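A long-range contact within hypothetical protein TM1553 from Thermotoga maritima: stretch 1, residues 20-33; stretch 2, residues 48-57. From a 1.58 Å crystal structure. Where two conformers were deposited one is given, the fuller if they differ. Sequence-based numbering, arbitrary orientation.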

# COMPACT_ATOMS: atom_id res chain seq x y z
N GLU A 20 -3.64 -9.07 -21.66
CA GLU A 20 -3.38 -7.91 -20.80
C GLU A 20 -4.51 -6.88 -20.85
O GLU A 20 -5.04 -6.56 -21.93
CB GLU A 20 -2.06 -7.28 -21.23
CG GLU A 20 -1.63 -6.09 -20.47
CD GLU A 20 -0.10 -5.88 -20.65
OE1 GLU A 20 0.56 -6.75 -21.22
OE2 GLU A 20 0.41 -4.86 -20.19
N LEU A 21 -4.94 -6.43 -19.68
CA LEU A 21 -5.94 -5.39 -19.51
C LEU A 21 -5.27 -4.29 -18.65
O LEU A 21 -4.82 -4.60 -17.53
CB LEU A 21 -7.16 -5.90 -18.81
CG LEU A 21 -8.41 -5.03 -18.59
CD1 LEU A 21 -8.96 -4.51 -19.92
CD2 LEU A 21 -9.48 -5.79 -17.88
N ARG A 22 -5.18 -3.07 -19.18
CA ARG A 22 -4.66 -1.91 -18.43
C ARG A 22 -5.72 -0.89 -18.23
O ARG A 22 -6.49 -0.63 -19.14
CB ARG A 22 -3.49 -1.25 -19.10
CG ARG A 22 -2.31 -2.14 -19.20
CD ARG A 22 -1.12 -1.38 -19.54
NE ARG A 22 -0.13 -2.20 -20.17
CZ ARG A 22 1.14 -1.87 -20.36
NH1 ARG A 22 1.60 -0.70 -19.93
NH2 ARG A 22 1.94 -2.72 -20.99
N ASP A 23 -5.77 -0.28 -17.05
CA ASP A 23 -6.78 0.75 -16.74
C ASP A 23 -6.24 1.54 -15.53
O ASP A 23 -5.05 1.43 -15.18
CB ASP A 23 -8.15 0.12 -16.45
CG ASP A 23 -9.34 1.07 -16.82
OD1 ASP A 23 -9.33 2.29 -16.47
OD2 ASP A 23 -10.30 0.58 -17.46
N PHE A 24 -7.14 2.33 -14.92
CA PHE A 24 -6.82 3.18 -13.81
C PHE A 24 -7.79 2.78 -12.69
O PHE A 24 -9.02 2.72 -12.87
CB PHE A 24 -6.93 4.65 -14.24
CG PHE A 24 -5.92 5.00 -15.28
CD1 PHE A 24 -4.68 5.38 -14.93
CD2 PHE A 24 -6.21 4.88 -16.62
CE1 PHE A 24 -3.69 5.69 -15.88
CE2 PHE A 24 -5.22 5.17 -17.59
CZ PHE A 24 -3.96 5.56 -17.20
N ALA A 25 -7.20 2.50 -11.52
CA ALA A 25 -7.97 2.19 -10.33
C ALA A 25 -7.02 2.39 -9.18
O ALA A 25 -5.81 2.43 -9.39
CB ALA A 25 -8.49 0.74 -10.38
N LEU A 26 -7.55 2.38 -7.96
CA LEU A 26 -6.76 2.39 -6.73
C LEU A 26 -5.82 3.60 -6.70
O LEU A 26 -4.72 3.56 -6.14
CB LEU A 26 -6.01 1.07 -6.61
CG LEU A 26 -6.84 -0.23 -6.59
CD1 LEU A 26 -6.01 -1.43 -6.88
CD2 LEU A 26 -7.54 -0.32 -5.21
N GLY A 27 -6.29 4.69 -7.32
CA GLY A 27 -5.53 5.91 -7.44
C GLY A 27 -4.27 5.86 -8.29
O GLY A 27 -3.44 6.76 -8.19
N THR A 28 -4.16 4.87 -9.16
CA THR A 28 -2.96 4.63 -9.91
C THR A 28 -3.33 3.95 -11.22
O THR A 28 -4.51 3.93 -11.62
CB THR A 28 -1.96 3.81 -9.03
OG1 THR A 28 -0.64 3.79 -9.61
CG2 THR A 28 -2.45 2.37 -8.72
N SER A 29 -2.32 3.46 -11.92
CA SER A 29 -2.53 2.64 -13.09
C SER A 29 -2.44 1.18 -12.64
O SER A 29 -1.67 0.85 -11.73
CB SER A 29 -1.50 2.95 -14.18
OG SER A 29 -0.23 2.88 -13.62
N VAL A 30 -3.23 0.32 -13.28
CA VAL A 30 -3.27 -1.11 -13.01
C VAL A 30 -3.06 -1.89 -14.30
O VAL A 30 -3.38 -1.40 -15.38
CB VAL A 30 -4.57 -1.54 -12.30
CG1 VAL A 30 -4.77 -0.75 -11.02
CG2 VAL A 30 -5.77 -1.38 -13.18
N ARG A 31 -2.51 -3.09 -14.16
CA ARG A 31 -2.24 -3.97 -15.28
C ARG A 31 -2.58 -5.37 -14.83
O ARG A 31 -2.16 -5.83 -13.74
CB ARG A 31 -0.79 -3.82 -15.68
CG ARG A 31 -0.32 -4.69 -16.78
CD ARG A 31 1.14 -4.34 -16.93
NE ARG A 31 1.70 -5.03 -18.04
CZ ARG A 31 2.99 -5.22 -18.21
NH1 ARG A 31 3.86 -4.78 -17.30
NH2 ARG A 31 3.39 -5.87 -19.29
N ILE A 32 -3.37 -6.07 -15.62
CA ILE A 32 -3.83 -7.38 -15.25
C ILE A 32 -3.38 -8.31 -16.39
O ILE A 32 -3.72 -8.06 -17.53
CB ILE A 32 -5.35 -7.39 -15.14
CG1 ILE A 32 -5.88 -6.41 -14.06
CG2 ILE A 32 -5.87 -8.81 -14.87
CD1 ILE A 32 -7.27 -5.91 -14.34
N VAL A 33 -2.59 -9.34 -16.09
CA VAL A 33 -2.00 -10.19 -17.13
C VAL A 33 -2.33 -11.61 -16.72
O VAL A 33 -1.97 -12.06 -15.63
CB VAL A 33 -0.51 -10.01 -17.23
CG1 VAL A 33 0.10 -11.07 -18.11
CG2 VAL A 33 -0.19 -8.60 -17.68
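Stretch 2 48-57: ILEDMKRITY

Stretch 1 is a β-hairpin: strands 20-25 and 28-33 are joined by a type I' turn from Ala25 to Thr28, with Leu26 and Gly27 both at positive phi, and paired backbone hydrogen bonds link Leu21 with Ile32, Asp23 with Val30 and Ala25 with Thr28. Stretch 2 is helical throughout, part of a longer helix that packs against one face of the hairpin. It runs nearly parallel to the first strand, at 16° with a closest axial approach of 8.5 Å, and roughly antiparallel to the second, at a crossing angle of 153° and 10.1 Å. The backbones draw closest near the turn, where the CA atoms of Leu26 and Thr56 are 4.9 Å apart; the CA atoms of Ile32 and Ile48 are separated by 7.8 Å.

Alternation along the strands directs Leu21, Asp23, Ala25, Val30 and Ile32 toward the helix, while Arg22 and Arg31 point away. Leu49 packs against Leu21 (CD2 to CD2, 4.0 Å) and Val30 (its CD1 to Val30 CG2, 4.0 Å). Ile32 CD1 reaches Ile48 CG2 at 3.8 Å and Leu49 CB at 3.9 Å, so that Leu49 touches side chains of both strands and spans the hairpin. Met52, a selenomethionine, places SE 4.0 Å from Val30 CB, and the methyl Ala25 CB lies 4.2 Å from Met52 CB.

At the turn, Leu26 N donates a hydrogen bond to Thr56 OG1 (2.8 Å); that hydroxyl in turn donates to Met52 O (2.7 Å), tying the hairpin to the helix backbone. The Leu26 side chain extends over the helix, its CD2 3.9 Å from Ile55 CG2. Along the first strand, Lys53, with chi2 and chi3 t and chi4 m, brings NZ within 2.6 Å of Phe24 O and forms a long salt bridge from NZ to Asp23 OD1 (3.7 Å). Water 1 bridges this pair, accepting from Lys53 NZ (2.6 Å) and donating to Asp23 OD1 (2.8 Å).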

# COMPACT_ATOMS: atom_id res chain seq x y z
N ILE A 48 -11.55 -9.05 -12.32
CA ILE A 48 -10.51 -8.46 -11.47
C ILE A 48 -10.58 -6.93 -11.49
O ILE A 48 -10.58 -6.26 -10.45
CB ILE A 48 -9.12 -8.94 -11.91
CG1 ILE A 48 -8.91 -10.38 -11.53
CG2 ILE A 48 -8.06 -8.03 -11.28
CD1 ILE A 48 -7.69 -11.01 -12.12
N LEU A 49 -10.70 -6.33 -12.67
CA LEU A 49 -10.80 -4.89 -12.77
C LEU A 49 -12.02 -4.36 -12.04
O LEU A 49 -11.97 -3.33 -11.32
CB LEU A 49 -10.86 -4.45 -14.22
CG LEU A 49 -10.83 -2.91 -14.38
CD1 LEU A 49 -9.61 -2.20 -13.75
CD2 LEU A 49 -10.96 -2.60 -15.89
N GLU A 50 -13.12 -5.08 -12.18
CA GLU A 50 -14.35 -4.65 -11.46
C GLU A 50 -14.09 -4.63 -9.95
O GLU A 50 -14.49 -3.68 -9.26
CB GLU A 50 -15.52 -5.56 -11.76
CG GLU A 50 -15.96 -5.46 -13.22
CD GLU A 50 -17.09 -6.46 -13.54
OE1 GLU A 50 -17.59 -7.17 -12.64
OE2 GLU A 50 -17.43 -6.52 -14.74
N ASP A 51 -13.44 -5.66 -9.44
CA ASP A 51 -13.15 -5.69 -7.97
C ASP A 51 -12.20 -4.56 -7.56
O ASP A 51 -12.36 -3.93 -6.51
CB ASP A 51 -12.61 -7.03 -7.58
CG ASP A 51 -12.68 -7.26 -6.10
OD1 ASP A 51 -13.80 -7.18 -5.57
OD2 ASP A 51 -11.61 -7.54 -5.46
N MSE A 52 -11.19 -4.31 -8.38
CA MSE A 52 -10.23 -3.23 -8.08
C MSE A 52 -10.94 -1.88 -8.01
O MSE A 52 -10.67 -1.06 -7.10
CB MSE A 52 -9.07 -3.20 -9.08
CG MSE A 52 -8.22 -4.37 -8.92
SE MSE A 52 -6.84 -4.30 -10.41
CE MSE A 52 -5.21 -4.50 -9.26
N LYS A 53 -11.84 -1.65 -8.96
CA LYS A 53 -12.63 -0.42 -8.95
C LYS A 53 -13.58 -0.38 -7.77
O LYS A 53 -13.72 0.67 -7.11
CB LYS A 53 -13.36 -0.23 -10.27
CG LYS A 53 -12.41 0.01 -11.44
CD LYS A 53 -13.16 0.11 -12.74
CE LYS A 53 -12.23 0.60 -13.84
NZ LYS A 53 -11.37 1.72 -13.39
N ARG A 54 -14.21 -1.49 -7.46
CA ARG A 54 -15.11 -1.58 -6.32
C ARG A 54 -14.40 -1.15 -5.01
O ARG A 54 -14.88 -0.34 -4.24
CB ARG A 54 -15.61 -3.00 -6.18
CG ARG A 54 -16.55 -3.21 -5.00
CD ARG A 54 -16.90 -4.67 -4.82
NE ARG A 54 -15.76 -5.44 -4.40
CZ ARG A 54 -15.35 -5.47 -3.13
NH1 ARG A 54 -16.04 -4.82 -2.18
NH2 ARG A 54 -14.28 -6.18 -2.81
N ILE A 55 -13.23 -1.72 -4.79
CA ILE A 55 -12.40 -1.43 -3.61
C ILE A 55 -11.98 0.06 -3.64
O ILE A 55 -11.93 0.73 -2.61
CB ILE A 55 -11.16 -2.38 -3.58
CG1 ILE A 55 -11.65 -3.77 -3.30
CG2 ILE A 55 -10.08 -1.83 -2.66
CD1 ILE A 55 -10.61 -4.79 -3.56
N THR A 56 -11.67 0.58 -4.83
CA THR A 56 -11.29 1.98 -4.98
C THR A 56 -12.34 2.92 -4.36
O THR A 56 -11.99 3.86 -3.64
CB THR A 56 -11.07 2.38 -6.46
OG1 THR A 56 -10.02 1.57 -7.02
CG2 THR A 56 -10.63 3.82 -6.58
N TYR A 57 -13.60 2.65 -4.68
CA TYR A 57 -14.68 3.53 -4.23
C TYR A 57 -15.12 3.22 -2.80
O TYR A 57 -15.41 4.14 -2.01
CB TYR A 57 -15.86 3.49 -5.20
CG TYR A 57 -15.39 3.94 -6.58
CD1 TYR A 57 -14.67 5.13 -6.71
CD2 TYR A 57 -15.58 3.17 -7.69
CE1 TYR A 57 -14.19 5.55 -7.95
CE2 TYR A 57 -15.11 3.58 -8.93
CZ TYR A 57 -14.41 4.76 -9.05
OH TYR A 57 -13.94 5.19 -10.28
O HOH W 1 -10.76 3.91 -14.70